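Local coordinates for protein Bis(5'-nucleosyl)-tetraphosphatase [asymmetrical] (Caenorhabditis elegans, PDB 1KTG) that hydrolyses diadenosine tetraphosphate asymmetrically to AMP and ATP, as a divalent-metal-dependent enzyme of the Nudix family, at residues Gln63-Leu74 with Val85-Asp96. Sequence-based numbering, arbitrary orientation.
Sequences QLTIHEDCHETL and VKYWLAKLNNPD
Thr65 OG1 is gripped by Asn93 ND2 at 2.8 Å, a bond lying close to the amide plane, and by a water that also donates to Asn93 OD1. The backbone of Asn93 serves a second oxygen: Asn93 N gives Gln63 O a longer bond (3.3 Å), and Gln63 O takes another from a water that bridges to Asn94 N and Asp96 OD2. In the Gln63 side chain, OE1 accepts a hydrogen bond from Thr60 N. An alanine in place of Gln63 would probably leave Thr60 N without its amide acceptor and open a gap beside Asp96.

From there the strands run antiparallel, with paired bonds between Thr65 and Lys91. A type I turn from His67 to Cys70 then interrupts strand 64-78, yet strand 85-92 continues past it: Leu89 O accepts from His67 N, whereas Leu89 N donates to Cys70 O. At this corner the indole of Trp88 takes His71 CB over one face of its five-membered ring (3.9 Å to the centroid), and a water joins Trp88 NE1 (3.0 Å) to Glu68 O. With CG between backbone N and carbonyl carbon (chi1 64°), the His71 imidazole lies alongside the indole, with Lys86 NZ over one face of the imidazole. On the other face of the sheet from Trp88, Leu89 CD2 packs on His67 CD2 (3.7 Å), and Tyr11 holds His67 NE2. Beyond the break, Leu74 CD1 meets Tyr87 CE1. Direct and water-mediated bonds thus span both the kink and the open end of the hairpin, while Leu74, on the face shared with Tyr87, carries the hairpin to the bound AMP.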
loop_
_atom_site.group_PDB
_atom_site.type_symbol
_atom_site.label_atom_id
_atom_site.label_comp_id
_atom_site.label_asym_id
_atom_site.label_seq_id
_atom_site.Cartn_x
_atom_site.Cartn_y
_atom_site.Cartn_z
ATOM N N GLN A 63 13.371 4.838 -5.495
ATOM C CA GLN A 63 13.535 4.885 -4.050
ATOM C C GLN A 63 13.125 3.571 -3.399
ATOM O O GLN A 63 13.247 3.408 -2.193
ATOM C CB GLN A 63 12.658 5.999 -3.484
ATOM C CG GLN A 63 13.070 7.386 -3.902
ATOM C CD GLN A 63 12.032 8.418 -3.517
ATOM O OE1 GLN A 63 11.055 8.620 -4.231
ATOM N NE2 GLN A 63 12.235 9.060 -2.380
ATOM N N LEU A 64 12.634 2.634 -4.202
ATOM C CA LEU A 64 12.080 1.396 -3.678
ATOM C C LEU A 64 12.805 0.137 -4.143
ATOM O O LEU A 64 13.363 0.096 -5.230
ATOM C CB LEU A 64 10.621 1.260 -4.142
ATOM C CG LEU A 64 9.607 2.296 -3.676
ATOM C CD1 LEU A 64 8.261 1.999 -4.337
ATOM C CD2 LEU A 64 9.496 2.291 -2.162
ATOM N N THR A 65 12.780 -0.883 -3.291
ATOM C CA THR A 65 13.169 -2.236 -3.666
ATOM C C THR A 65 11.871 -3.039 -3.616
ATOM O O THR A 65 11.393 -3.400 -2.535
ATOM C CB THR A 65 14.197 -2.844 -2.695
ATOM O OG1 THR A 65 15.436 -2.130 -2.779
ATOM C CG2 THR A 65 14.575 -4.254 -3.132
ATOM N N ILE A 66 11.282 -3.290 -4.779
ATOM C CA ILE A 66 10.001 -3.988 -4.843
ATOM C C ILE A 66 10.246 -5.483 -4.893
ATOM O O ILE A 66 11.019 -5.963 -5.713
ATOM C CB ILE A 66 9.193 -3.542 -6.074
ATOM C CG1 ILE A 66 8.975 -2.033 -6.037
ATOM C CG2 ILE A 66 7.852 -4.258 -6.085
ATOM C CD1 ILE A 66 8.254 -1.469 -7.229
ATOM N N HIS A 67 9.605 -6.210 -3.992
ATOM C CA HIS A 67 9.757 -7.659 -3.920
ATOM C C HIS A 67 8.737 -8.308 -4.841
ATOM O O HIS A 67 7.593 -8.511 -4.456
ATOM C CB HIS A 67 9.538 -8.126 -2.489
ATOM C CG HIS A 67 10.439 -7.461 -1.497
ATOM N ND1 HIS A 67 11.807 -7.404 -1.654
ATOM C CD2 HIS A 67 10.164 -6.811 -0.343
ATOM C CE1 HIS A 67 12.336 -6.749 -0.634
ATOM N NE2 HIS A 67 11.357 -6.380 0.175
ATOM N N GLU A 68 9.154 -8.640 -6.054
ATOM C CA GLU A 68 8.230 -9.193 -7.054
ATOM C C GLU A 68 7.611 -10.522 -6.661
ATOM O O GLU A 68 6.527 -10.863 -7.146
ATOM C CB GLU A 68 8.923 -9.301 -8.408
ATOM C CG GLU A 68 9.549 -7.980 -8.790
ATOM C CD GLU A 68 9.974 -7.888 -10.234
ATOM O OE1 GLU A 68 9.623 -8.788 -11.041
ATOM O OE2 GLU A 68 10.657 -6.886 -10.551
ATOM N N ASP A 69 8.281 -11.260 -5.776
ATOM C CA ASP A 69 7.770 -12.548 -5.312
ATOM C C ASP A 69 6.866 -12.427 -4.098
ATOM O O ASP A 69 6.557 -13.442 -3.464
ATOM C CB ASP A 69 8.922 -13.474 -4.933
ATOM N N CYS A 70 6.475 -11.208 -3.737
ATOM C CA CYS A 70 5.575 -11.039 -2.608
ATOM C C CYS A 70 4.422 -10.139 -3.015
ATOM O O CYS A 70 4.519 -8.911 -2.973
ATOM C CB CYS A 70 6.295 -10.487 -1.387
ATOM S SG CYS A 70 5.236 -10.348 0.070
ATOM N N HIS A 71 3.341 -10.765 -3.462
ATOM C CA HIS A 71 2.162 -10.024 -3.874
ATOM C C HIS A 71 0.921 -10.771 -3.467
ATOM O O HIS A 71 0.955 -11.987 -3.287
ATOM C CB HIS A 71 2.163 -9.736 -5.377
ATOM C CG HIS A 71 2.089 -10.955 -6.260
ATOM N ND1 HIS A 71 0.894 -11.461 -6.730
ATOM C CD2 HIS A 71 3.062 -11.718 -6.815
ATOM C CE1 HIS A 71 1.134 -12.501 -7.512
ATOM N NE2 HIS A 71 2.444 -12.680 -7.579
ATOM N N GLU A 72 -0.165 -10.032 -3.299
ATOM C CA GLU A 72 -1.448 -10.608 -2.917
ATOM C C GLU A 72 -2.542 -9.681 -3.433
ATOM O O GLU A 72 -2.336 -8.468 -3.554
ATOM C CB GLU A 72 -1.519 -10.735 -1.402
ATOM C CG GLU A 72 -2.891 -11.049 -0.844
ATOM C CD GLU A 72 -3.347 -12.432 -1.193
ATOM O OE1 GLU A 72 -3.316 -13.314 -0.296
ATOM O OE2 GLU A 72 -3.738 -12.629 -2.363
ATOM N N THR A 73 -3.708 -10.238 -3.735
ATOM C CA THR A 73 -4.810 -9.423 -4.234
ATOM C C THR A 73 -6.016 -9.492 -3.314
ATOM O O THR A 73 -6.444 -10.572 -2.913
ATOM C CB THR A 73 -5.194 -9.863 -5.648
ATOM O OG1 THR A 73 -4.051 -9.774 -6.513
ATOM C CG2 THR A 73 -6.207 -8.901 -6.268
ATOM N N LEU A 74 -6.537 -8.321 -2.958
ATOM C CA LEU A 74 -7.712 -8.207 -2.116
ATOM C C LEU A 74 -8.930 -7.999 -3.011
ATOM O O LEU A 74 -8.822 -7.382 -4.049
ATOM C CB LEU A 74 -7.584 -7.007 -1.174
ATOM C CG LEU A 74 -6.453 -7.001 -0.139
ATOM C CD1 LEU A 74 -6.644 -5.827 0.798
ATOM C CD2 LEU A 74 -6.373 -8.306 0.656
ATOM N N VAL A 85 -7.751 -5.332 -5.695
ATOM C CA VAL A 85 -6.591 -4.477 -5.486
ATOM C C VAL A 85 -5.379 -5.375 -5.313
ATOM O O VAL A 85 -5.254 -6.087 -4.317
ATOM C CB VAL A 85 -6.728 -3.553 -4.268
ATOM C CG1 VAL A 85 -5.549 -2.567 -4.213
ATOM C CG2 VAL A 85 -8.042 -2.787 -4.320
ATOM N N LYS A 86 -4.499 -5.360 -6.303
ATOM C CA LYS A 86 -3.289 -6.156 -6.227
ATOM C C LYS A 86 -2.177 -5.339 -5.587
ATOM O O LYS A 86 -1.898 -4.232 -6.032
ATOM C CB LYS A 86 -2.850 -6.582 -7.618
ATOM C CG LYS A 86 -1.616 -7.460 -7.591
ATOM C CD LYS A 86 -1.371 -8.165 -8.917
ATOM C CE LYS A 86 -0.172 -9.077 -8.793
ATOM N NZ LYS A 86 0.178 -9.791 -10.057
ATOM N N TYR A 87 -1.544 -5.896 -4.558
ATOM C CA TYR A 87 -0.433 -5.238 -3.860
ATOM C C TYR A 87 0.854 -6.055 -3.947
ATOM O O TYR A 87 0.833 -7.272 -3.787
ATOM C CB TYR A 87 -0.730 -5.118 -2.354
ATOM C CG TYR A 87 -1.793 -4.120 -1.975
ATOM C CD1 TYR A 87 -3.099 -4.524 -1.742
ATOM C CD2 TYR A 87 -1.478 -2.786 -1.803
ATOM C CE1 TYR A 87 -4.069 -3.616 -1.379
ATOM C CE2 TYR A 87 -2.437 -1.873 -1.433
ATOM C CZ TYR A 87 -3.727 -2.287 -1.228
ATOM O OH TYR A 87 -4.679 -1.369 -0.854
ATOM N N TRP A 88 1.958 -5.352 -4.167
ATOM C CA TRP A 88 3.301 -5.903 -4.030
ATOM C C TRP A 88 3.957 -5.262 -2.800
ATOM O O TRP A 88 3.696 -4.112 -2.483
ATOM C CB TRP A 88 4.165 -5.562 -5.239
ATOM C CG TRP A 88 3.974 -6.380 -6.472
ATOM C CD1 TRP A 88 4.680 -7.499 -6.843
ATOM C CD2 TRP A 88 3.090 -6.093 -7.559
ATOM N NE1 TRP A 88 4.253 -7.944 -8.068
ATOM C CE2 TRP A 88 3.275 -7.101 -8.531
ATOM C CE3 TRP A 88 2.132 -5.103 -7.800
ATOM C CZ2 TRP A 88 2.554 -7.129 -9.725
ATOM C CZ3 TRP A 88 1.425 -5.134 -8.986
ATOM C CH2 TRP A 88 1.637 -6.143 -9.930
ATOM N N LEU A 89 4.808 -6.019 -2.108
ATOM C CA LEU A 89 5.569 -5.503 -0.968
ATOM C C LEU A 89 6.792 -4.736 -1.507
ATOM O O LEU A 89 7.432 -5.171 -2.443
ATOM C CB LEU A 89 5.993 -6.669 -0.062
ATOM C CG LEU A 89 6.726 -6.326 1.235
ATOM C CD1 LEU A 89 5.834 -5.538 2.194
ATOM C CD2 LEU A 89 7.269 -7.576 1.907
ATOM N N ALA A 90 7.110 -3.587 -0.920
ATOM C CA ALA A 90 8.207 -2.765 -1.410
ATOM C C ALA A 90 8.906 -2.036 -0.273
ATOM O O ALA A 90 8.258 -1.374 0.542
ATOM C CB ALA A 90 7.683 -1.766 -2.418
ATOM N N LYS A 91 10.227 -2.143 -0.234
ATOM C CA LYS A 91 11.008 -1.504 0.808
ATOM C C LYS A 91 11.430 -0.101 0.407
ATOM O O LYS A 91 12.008 0.090 -0.654
ATOM C CB LYS A 91 12.263 -2.303 1.099
ATOM C CG LYS A 91 13.142 -1.700 2.177
ATOM C CD LYS A 91 14.288 -2.618 2.556
ATOM C CE LYS A 91 15.111 -2.037 3.690
ATOM N NZ LYS A 91 16.195 -2.975 4.094
ATOM N N LEU A 92 11.132 0.870 1.263
ATOM C CA LEU A 92 11.644 2.226 1.094
ATOM C C LEU A 92 13.058 2.201 1.661
ATOM O O LEU A 92 13.242 2.162 2.865
ATOM C CB LEU A 92 10.776 3.234 1.834
ATOM C CG LEU A 92 11.164 4.707 1.642
ATOM C CD1 LEU A 92 10.937 5.150 0.205
ATOM C CD2 LEU A 92 10.362 5.576 2.606
ATOM N N ASN A 93 14.046 2.243 0.782
ATOM C CA ASN A 93 15.438 2.060 1.167
ATOM C C ASN A 93 16.069 3.144 2.019
ATOM O O ASN A 93 16.818 2.850 2.956
ATOM C CB ASN A 93 16.249 1.846 -0.093
ATOM C CG ASN A 93 15.881 0.546 -0.762
ATOM O OD1 ASN A 93 15.786 -0.478 -0.092
ATOM N ND2 ASN A 93 15.637 0.580 -2.059
ATOM N N ASN A 94 15.776 4.392 1.685
ATOM C CA ASN A 94 16.363 5.534 2.376
ATOM C C ASN A 94 15.308 6.349 3.133
ATOM O O ASN A 94 14.112 6.134 2.945
ATOM C CB ASN A 94 17.102 6.398 1.362
ATOM C CG ASN A 94 18.463 5.834 1.009
ATOM O OD1 ASN A 94 19.238 5.430 1.893
ATOM N ND2 ASN A 94 18.768 5.805 -0.283
ATOM N N PRO A 95 15.754 7.283 3.973
ATOM C CA PRO A 95 14.859 8.110 4.804
ATOM C C PRO A 95 14.144 9.202 4.024
ATOM O O PRO A 95 14.199 10.381 4.376
ATOM C CB PRO A 95 15.811 8.750 5.824
ATOM C CG PRO A 95 17.162 8.221 5.531
ATOM C CD PRO A 95 17.162 7.623 4.190
ATOM N N ASP A 96 13.502 8.802 2.947
ATOM C CA ASP A 96 12.748 9.712 2.114
ATOM C C ASP A 96 11.481 10.165 2.814
ATOM O O ASP A 96 10.919 9.456 3.660
ATOM C CB ASP A 96 12.391 9.031 0.805
ATOM C CG ASP A 96 13.606 8.674 -0.011
ATOM O OD1 ASP A 96 14.625 9.408 0.048
ATOM O OD2 ASP A 96 13.630 7.686 -0.761
HETATM O O HOH W 1 14.539 5.325 -0.695
HETATM O O HOH W 2 16.859 -3.052 -0.873
HETATM O O HOH W 3 5.312 -10.355 -9.402
#